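Local coordinates for protein fumarate reductase iron-sulfur subunit (Mycolicibacterium smegmatis, PDB 7D6V) that probably relays electrons from the succinate-oxidising subunit to quinone through three iron-sulfur clusters in the membrane-bound mycobacterial succinate dehydrogenase Sdh1, at residues H174-I177 with A178-D181. Numbering follows the deposited sequence.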
loop_
_atom_site.group_PDB
_atom_site.type_symbol
_atom_site.label_atom_id
_atom_site.label_comp_id
_atom_site.label_asym_id
_atom_site.label_seq_id
_atom_site.Cartn_x
_atom_site.Cartn_y
_atom_site.Cartn_z
ATOM N N HIS B 174 8.340 14.677 2.158
ATOM C CA HIS B 174 9.571 14.968 1.435
ATOM C C HIS B 174 9.843 13.912 0.372
ATOM O O HIS B 174 10.358 14.234 -0.707
ATOM C CB HIS B 174 10.735 15.089 2.414
ATOM C CG HIS B 174 10.721 16.363 3.197
ATOM N ND1 HIS B 174 10.970 17.591 2.624
ATOM C CD2 HIS B 174 10.462 16.605 4.504
ATOM C CE1 HIS B 174 10.877 18.532 3.544
ATOM N NE2 HIS B 174 10.570 17.960 4.694
ATOM N N MET B 175 9.474 12.658 0.638
ATOM C CA MET B 175 9.513 11.639 -0.404
ATOM C C MET B 175 8.545 11.970 -1.532
ATOM O O MET B 175 8.839 11.726 -2.705
ATOM C CB MET B 175 9.195 10.269 0.194
ATOM C CG MET B 175 9.312 9.118 -0.784
ATOM S SD MET B 175 8.662 7.577 -0.127
ATOM C CE MET B 175 6.925 7.973 -0.007
ATOM N N ARG B 176 7.375 12.509 -1.193
ATOM C CA ARG B 176 6.423 12.940 -2.214
ATOM C C ARG B 176 6.987 14.083 -3.053
ATOM O O ARG B 176 6.800 14.121 -4.276
ATOM C CB ARG B 176 5.108 13.347 -1.549
ATOM C CG ARG B 176 4.154 14.098 -2.447
ATOM C CD ARG B 176 3.128 13.169 -3.059
ATOM N NE ARG B 176 2.107 13.908 -3.792
ATOM C CZ ARG B 176 1.914 13.815 -5.101
ATOM N NH1 ARG B 176 2.671 13.011 -5.829
ATOM N NH2 ARG B 176 0.961 14.527 -5.681
ATOM N N ILE B 177 7.676 15.026 -2.409
ATOM C CA ILE B 177 8.338 16.104 -3.138
ATOM C C ILE B 177 9.391 15.541 -4.084
ATOM O O ILE B 177 9.516 15.985 -5.228
ATOM C CB ILE B 177 8.946 17.124 -2.157
ATOM C CG1 ILE B 177 7.842 17.886 -1.426
ATOM C CG2 ILE B 177 9.854 18.098 -2.886
ATOM C CD1 ILE B 177 8.352 18.780 -0.326
ATOM N N ALA B 178 10.167 14.559 -3.621
ATOM C CA ALA B 178 11.157 13.924 -4.490
ATOM C C ALA B 178 10.493 13.202 -5.656
ATOM O O ALA B 178 10.997 13.230 -6.786
ATOM C CB ALA B 178 12.016 12.954 -3.684
ATOM N N GLU B 179 9.366 12.539 -5.397
ATOM C CA GLU B 179 8.636 11.839 -6.448
ATOM C C GLU B 179 8.136 12.809 -7.510
ATOM O O GLU B 179 8.185 12.508 -8.708
ATOM C CB GLU B 179 7.481 11.053 -5.825
ATOM C CG GLU B 179 6.758 10.089 -6.753
ATOM C CD GLU B 179 5.689 10.762 -7.588
ATOM O OE1 GLU B 179 5.124 11.771 -7.122
ATOM O OE2 GLU B 179 5.418 10.289 -8.710
ATOM N N LEU B 180 7.645 13.974 -7.091
ATOM C CA LEU B 180 7.193 14.967 -8.062
ATOM C C LEU B 180 8.363 15.639 -8.770
ATOM O O LEU B 180 8.240 16.026 -9.936
ATOM C CB LEU B 180 6.313 16.007 -7.376
ATOM C CG LEU B 180 4.897 15.541 -7.046
ATOM C CD1 LEU B 180 4.215 16.517 -6.115
ATOM C CD2 LEU B 180 4.096 15.362 -8.317
ATOM N N ASP B 181 9.498 15.783 -8.086
ATOM C CA ASP B 181 10.676 16.391 -8.693
ATOM C C ASP B 181 11.307 15.485 -9.742
ATOM O O ASP B 181 11.848 15.976 -10.737
ATOM C CB ASP B 181 11.692 16.736 -7.605
ATOM C CG ASP B 181 12.671 17.804 -8.036
ATOM O OD1 ASP B 181 12.240 18.949 -8.273
ATOM O OD2 ASP B 181 13.878 17.505 -8.125
#
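R176 reaches along its own helix to two residues of the next turn, E179 and L180. Its side chain leaves the backbone with CG opposite N (chi1 167°) and then bends at chi2 (96°), which swings the guanidinium toward the C-terminal end of the helix. There NH1 makes a salt bridge to E179 OE1 at 3.0 Å; the carboxylate oxygen comes to the guanidinium edge, near its plane, and the two flat groups are only 18° apart. E179 meets it through a bend of its own at chi2. One face of the guanidinium lies against L180, whose CD1 sits over the centre, 3.7 Å from R176 CZ, while L180 CG is 3.6 Å from R176 NH1. The arginine thus pairs its edge with a charge and its face with a hydrocarbon branch. Q146 of the subunit A chain packs on R176, and L107 of that chain on E179. Beneath these side chains run regular i to i+4 bonds, from E179 N to M175 O and from L180 N to R176 O, each 2.9 Å. Elsewhere on the helix, A178 and I177 pack on helix 219-235, and D181 OD2 forms a salt bridge with R230. The side chain of M175 comes within about 4 Å of the bound SF4 iron-sulfur cluster. The arrangement is an i/i+3 Arg-Glu salt bridge on an alpha-helix of the 4Fe-4S dicluster domain.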